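Local atomic coordinates of Cfl (Pectobacterium brasiliense, PDB entry 7A9J), a protein that is probably an ATP-dependent, AMP-forming acid ligase that activates carboxylic acids such as coronafacic acid, and binds an oxo-indene carboxylic acid in its probable acid-substrate pocket. Residues A91-S103 against D176-Y188. The protein carries 1 engineered substitution. Numbering follows the deposited sequence.
Sequences ACLKIGAVFVPLS and DNIYTDEIASIFY
Phe99 lies with one ring face over Ser185, whose CB sits 3.7 Å from the ring centroid and almost on the ring normal, a CH-pi contact at the tight centre of this pairing. A chi1 of 56° sets the ring between its backbone N and carbonyl carbon, where its face can cover Ser185 CB. The backbone of Phe99 bridges the same strand twice: its N donates to Ala184 O at 3.2 Å, and its O accepts from Ile186 N at 3.1 Å. At the rim of the Phe99 ring, CE1 meets the edge of the Phe187 ring at Phe187 CE1, near the Phe187 plane, while Pro101 CG approaches Phe187 CE1 obliquely. Val98 crosses Ile183 at a slant, its CG1 and CG2 both touching Ile183 CG2, and Val100 CG1 abuts the edge of Tyr188, whose hydroxyl bonds His117.

Toward Asp176 the fit is looser and wet. Lys94 NZ stands 3.7 Å from Asp176 OD2, a long salt bridge supplemented by a water 2.6 Å from each; Lys94 NZ also hydrogen-bonds Tyr171 OH, and Asp176 OD1 salt-bridges Lys65. Between these regions Ile178 CD1 presses 3.4 Å from Gly96 N, at the helix end where the chain turns with positive phi. Waters also join Gly96 O to Ile183 O and Ala97 O to Ala184 O where the strands diverge.

Strand 98-101 borders a parallel sheet and strand 183-188 an antiparallel one, and this short parallel bridge joins those edges at the classic bulge where Ala184 and Ser185 both face Tyr201, within the AMP-binding domain of an adenylate-forming enzyme.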
loop_
_atom_site.group_PDB
_atom_site.type_symbol
_atom_site.label_atom_id
_atom_site.label_comp_id
_atom_site.label_asym_id
_atom_site.label_seq_id
_atom_site.Cartn_x
_atom_site.Cartn_y
_atom_site.Cartn_z
ATOM N N ALA A 91 -22.179 -2.571 3.495
ATOM C CA ALA A 91 -23.281 -2.936 4.388
ATOM C C ALA A 91 -22.964 -2.607 5.851
ATOM O O ALA A 91 -23.871 -2.163 6.592
ATOM C CB ALA A 91 -23.669 -4.416 4.221
ATOM N N CYS A 92 -21.702 -2.850 6.288
ATOM C CA CYS A 92 -21.290 -2.505 7.639
ATOM C C CYS A 92 -21.406 -1.010 7.857
ATOM O O CYS A 92 -21.966 -0.546 8.861
ATOM C CB CYS A 92 -19.837 -2.949 7.849
ATOM S SG CYS A 92 -19.725 -4.741 7.968
ATOM N N LEU A 93 -20.922 -0.249 6.873
ATOM C CA LEU A 93 -21.017 1.211 6.936
ATOM C C LEU A 93 -22.460 1.683 7.005
ATOM O O LEU A 93 -22.781 2.614 7.759
ATOM C CB LEU A 93 -20.335 1.816 5.702
ATOM C CG LEU A 93 -18.782 1.747 5.791
ATOM C CD1 LEU A 93 -18.178 2.054 4.410
ATOM C CD2 LEU A 93 -18.210 2.673 6.832
ATOM N N LYS A 94 -23.337 1.081 6.181
ATOM C CA LYS A 94 -24.730 1.472 6.141
ATOM C C LYS A 94 -25.375 1.355 7.516
ATOM O O LYS A 94 -26.151 2.225 7.923
ATOM C CB LYS A 94 -25.472 0.570 5.129
ATOM C CG LYS A 94 -26.966 0.813 5.023
ATOM C CD LYS A 94 -27.570 -0.042 3.868
ATOM C CE LYS A 94 -29.132 -0.177 3.970
ATOM N NZ LYS A 94 -29.840 1.141 3.979
ATOM N N ILE A 95 -25.079 0.272 8.245
ATOM C CA ILE A 95 -25.745 0.049 9.503
ATOM C C ILE A 95 -24.915 0.457 10.687
ATOM O O ILE A 95 -25.437 0.388 11.831
ATOM C CB ILE A 95 -26.202 -1.415 9.667
ATOM C CG1 ILE A 95 -25.013 -2.374 9.835
ATOM C CG2 ILE A 95 -27.124 -1.769 8.521
ATOM C CD1 ILE A 95 -25.535 -3.766 10.224
ATOM N N GLY A 96 -23.671 0.930 10.462
ATOM C CA GLY A 96 -22.817 1.324 11.559
ATOM C C GLY A 96 -22.157 0.169 12.260
ATOM O O GLY A 96 -21.754 0.313 13.417
ATOM N N ALA A 97 -22.101 -0.994 11.626
ATOM C CA ALA A 97 -21.287 -2.065 12.170
ATOM C C ALA A 97 -19.826 -1.792 11.848
ATOM O O ALA A 97 -19.480 -1.339 10.752
ATOM C CB ALA A 97 -21.715 -3.435 11.619
ATOM N N VAL A 98 -18.985 -2.035 12.842
ATOM C CA VAL A 98 -17.553 -1.757 12.749
ATOM C C VAL A 98 -16.877 -2.920 12.034
ATOM O O VAL A 98 -16.932 -4.064 12.499
ATOM C CB VAL A 98 -16.997 -1.563 14.162
ATOM C CG1 VAL A 98 -15.461 -1.351 14.155
ATOM C CG2 VAL A 98 -17.730 -0.424 14.837
ATOM N N PHE A 99 -16.246 -2.662 10.893
ATOM C CA PHE A 99 -15.614 -3.793 10.233
ATOM C C PHE A 99 -14.129 -3.879 10.562
ATOM O O PHE A 99 -13.460 -2.864 10.750
ATOM C CB PHE A 99 -15.810 -3.805 8.724
ATOM C CG PHE A 99 -15.356 -2.562 7.986
ATOM C CD1 PHE A 99 -14.146 -2.579 7.290
ATOM C CD2 PHE A 99 -16.176 -1.439 7.904
ATOM C CE1 PHE A 99 -13.722 -1.486 6.528
ATOM C CE2 PHE A 99 -15.757 -0.302 7.135
ATOM C CZ PHE A 99 -14.496 -0.351 6.464
ATOM N N VAL A 100 -13.654 -5.115 10.669
ATOM C CA VAL A 100 -12.287 -5.414 11.152
ATOM C C VAL A 100 -11.662 -6.342 10.116
ATOM O O VAL A 100 -11.790 -7.566 10.216
ATOM C CB VAL A 100 -12.279 -6.066 12.547
ATOM C CG1 VAL A 100 -10.810 -6.196 13.049
ATOM C CG2 VAL A 100 -13.114 -5.271 13.530
ATOM N N PRO A 101 -10.989 -5.802 9.099
ATOM C CA PRO A 101 -10.423 -6.648 8.058
ATOM C C PRO A 101 -9.233 -7.451 8.595
ATOM O O PRO A 101 -8.371 -6.934 9.343
ATOM C CB PRO A 101 -9.995 -5.648 6.974
ATOM C CG PRO A 101 -10.525 -4.306 7.401
ATOM C CD PRO A 101 -10.856 -4.355 8.841
ATOM N N LEU A 102 -9.231 -8.744 8.284
ATOM C CA LEU A 102 -8.181 -9.670 8.723
ATOM C C LEU A 102 -7.310 -10.024 7.530
ATOM O O LEU A 102 -7.749 -10.741 6.627
ATOM C CB LEU A 102 -8.749 -10.950 9.334
ATOM C CG LEU A 102 -9.707 -10.698 10.486
ATOM C CD1 LEU A 102 -10.366 -12.030 10.951
ATOM C CD2 LEU A 102 -8.977 -9.980 11.590
ATOM N N SER A 103 -6.054 -9.569 7.574
ATOM C CA SER A 103 -5.172 -9.682 6.435
ATOM C C SER A 103 -4.969 -11.149 6.062
ATOM O O SER A 103 -4.953 -12.037 6.918
ATOM C CB SER A 103 -3.805 -9.016 6.790
ATOM O OG SER A 103 -2.737 -9.646 6.126
ATOM N N ASP A 176 -31.425 3.673 9.281
ATOM C CA ASP A 176 -30.166 3.659 10.043
ATOM C C ASP A 176 -29.783 5.092 10.393
ATOM O O ASP A 176 -29.908 5.991 9.560
ATOM C CB ASP A 176 -29.019 3.009 9.257
ATOM C CG ASP A 176 -29.310 1.554 8.908
ATOM O OD1 ASP A 176 -29.327 0.715 9.842
ATOM O OD2 ASP A 176 -29.578 1.279 7.710
ATOM N N ASN A 177 -29.350 5.319 11.630
ATOM C CA ASN A 177 -28.894 6.648 12.041
ATOM C C ASN A 177 -27.392 6.579 12.286
ATOM O O ASN A 177 -26.944 6.093 13.332
ATOM C CB ASN A 177 -29.652 7.122 13.262
ATOM C CG ASN A 177 -31.112 7.262 12.970
ATOM O OD1 ASN A 177 -31.491 7.931 12.000
ATOM N ND2 ASN A 177 -31.942 6.573 13.741
ATOM N N ILE A 178 -26.630 7.038 11.302
ATOM C CA ILE A 178 -25.158 6.962 11.298
ATOM C C ILE A 178 -24.637 8.382 11.454
ATOM O O ILE A 178 -25.083 9.278 10.737
ATOM C CB ILE A 178 -24.603 6.350 9.993
ATOM C CG1 ILE A 178 -25.202 4.973 9.669
ATOM C CG2 ILE A 178 -23.074 6.270 10.025
ATOM C CD1 ILE A 178 -25.151 3.989 10.759
ATOM N N TYR A 179 -23.701 8.599 12.396
ATOM C CA TYR A 179 -23.159 9.924 12.680
ATOM C C TYR A 179 -21.662 9.909 12.429
ATOM O O TYR A 179 -21.029 8.867 12.547
ATOM C CB TYR A 179 -23.429 10.349 14.129
ATOM C CG TYR A 179 -24.901 10.399 14.410
ATOM C CD1 TYR A 179 -25.634 11.502 14.048
ATOM C CD2 TYR A 179 -25.572 9.305 14.972
ATOM C CE1 TYR A 179 -27.012 11.546 14.268
ATOM C CE2 TYR A 179 -26.925 9.350 15.187
ATOM C CZ TYR A 179 -27.636 10.473 14.831
ATOM O OH TYR A 179 -28.992 10.528 15.048
ATOM N N THR A 180 -21.109 11.030 11.976
ATOM C CA THR A 180 -19.734 10.941 11.473
ATOM C C THR A 180 -18.716 10.697 12.578
ATOM O O THR A 180 -17.656 10.136 12.293
ATOM C CB THR A 180 -19.350 12.183 10.675
ATOM O OG1 THR A 180 -19.489 13.325 11.523
ATOM C CG2 THR A 180 -20.296 12.340 9.506
ATOM N N ASP A 181 -19.034 11.011 13.840
ATOM C CA ASP A 181 -18.062 10.713 14.891
ATOM C C ASP A 181 -18.060 9.242 15.329
ATOM O O ASP A 181 -17.177 8.840 16.114
ATOM C CB ASP A 181 -18.319 11.631 16.101
ATOM C CG ASP A 181 -19.737 11.539 16.610
ATOM O OD1 ASP A 181 -19.903 11.296 17.808
ATOM O OD2 ASP A 181 -20.684 11.723 15.813
ATOM N N GLU A 182 -19.011 8.425 14.881
ATOM C CA GLU A 182 -19.050 7.038 15.345
ATOM C C GLU A 182 -17.959 6.186 14.721
ATOM O O GLU A 182 -17.479 6.451 13.608
ATOM C CB GLU A 182 -20.432 6.417 15.064
ATOM C CG GLU A 182 -21.449 7.096 15.906
ATOM C CD GLU A 182 -22.886 6.671 15.570
ATOM O OE1 GLU A 182 -23.204 6.532 14.358
ATOM O OE2 GLU A 182 -23.654 6.478 16.519
ATOM N N ILE A 183 -17.585 5.110 15.436
ATOM C CA ILE A 183 -16.578 4.199 14.899
ATOM C C ILE A 183 -17.088 3.535 13.648
ATOM O O ILE A 183 -18.245 3.090 13.568
ATOM C CB ILE A 183 -16.171 3.121 15.913
ATOM C CG1 ILE A 183 -15.659 3.766 17.166
ATOM C CG2 ILE A 183 -15.113 2.162 15.283
ATOM C CD1 ILE A 183 -15.633 2.839 18.345
ATOM N N ALA A 184 -16.224 3.485 12.648
ATOM C CA ALA A 184 -16.489 2.767 11.413
ATOM C C ALA A 184 -15.698 1.486 11.254
ATOM O O ALA A 184 -16.241 0.505 10.739
ATOM C CB ALA A 184 -16.215 3.671 10.222
ATOM N N SER A 185 -14.409 1.470 11.641
ATOM C CA SER A 185 -13.593 0.299 11.362
ATOM C C SER A 185 -12.369 0.308 12.279
ATOM O O SER A 185 -12.072 1.297 12.965
ATOM C CB SER A 185 -13.154 0.281 9.892
ATOM O OG SER A 185 -12.233 1.331 9.715
ATOM N N ILE A 186 -11.739 -0.855 12.384
ATOM C CA ILE A 186 -10.493 -0.992 13.130
ATOM C C ILE A 186 -9.517 -1.656 12.192
ATOM O O ILE A 186 -9.774 -2.772 11.735
ATOM C CB ILE A 186 -10.654 -1.835 14.409
ATOM C CG1 ILE A 186 -11.630 -1.196 15.371
ATOM C CG2 ILE A 186 -9.252 -1.904 15.118
ATOM C CD1 ILE A 186 -12.031 -2.124 16.561
ATOM N N PHE A 187 -8.393 -0.986 11.916
ATOM C CA PHE A 187 -7.404 -1.469 10.957
ATOM C C PHE A 187 -6.153 -1.823 11.750
ATOM O O PHE A 187 -5.462 -0.926 12.268
ATOM C CB PHE A 187 -7.093 -0.396 9.909
ATOM C CG PHE A 187 -8.194 -0.091 8.938
ATOM C CD1 PHE A 187 -9.296 -0.937 8.729
ATOM C CD2 PHE A 187 -8.114 1.074 8.180
ATOM C CE1 PHE A 187 -10.313 -0.608 7.782
ATOM C CE2 PHE A 187 -9.064 1.381 7.262
ATOM C CZ PHE A 187 -10.208 0.517 7.026
ATOM N N TYR A 188 -5.862 -3.122 11.859
ATOM C CA TYR A 188 -4.751 -3.577 12.690
ATOM C C TYR A 188 -3.447 -3.431 11.915
ATOM O O TYR A 188 -3.377 -3.817 10.749
ATOM C CB TYR A 188 -4.931 -5.030 13.123
ATOM C CG TYR A 188 -5.772 -5.150 14.376
ATOM C CD1 TYR A 188 -7.165 -5.358 14.259
ATOM C CD2 TYR A 188 -5.238 -5.012 15.636
ATOM C CE1 TYR A 188 -7.964 -5.434 15.405
ATOM C CE2 TYR A 188 -6.039 -5.092 16.770
ATOM C CZ TYR A 188 -7.428 -5.291 16.610
ATOM O OH TYR A 188 -8.256 -5.402 17.725
HETATM O O HOH W 1 -29.527 3.015 5.710
HETATM O O HOH W 2 -31.272 -0.439 6.641
HETATM O O HOH W 3 -28.091 0.807 12.251
HETATM O O HOH W 4 -20.474 2.513 14.812
HETATM O O HOH W 5 -18.861 0.879 9.588
HETATM O O HOH W 6 -7.907 -4.751 10.802
#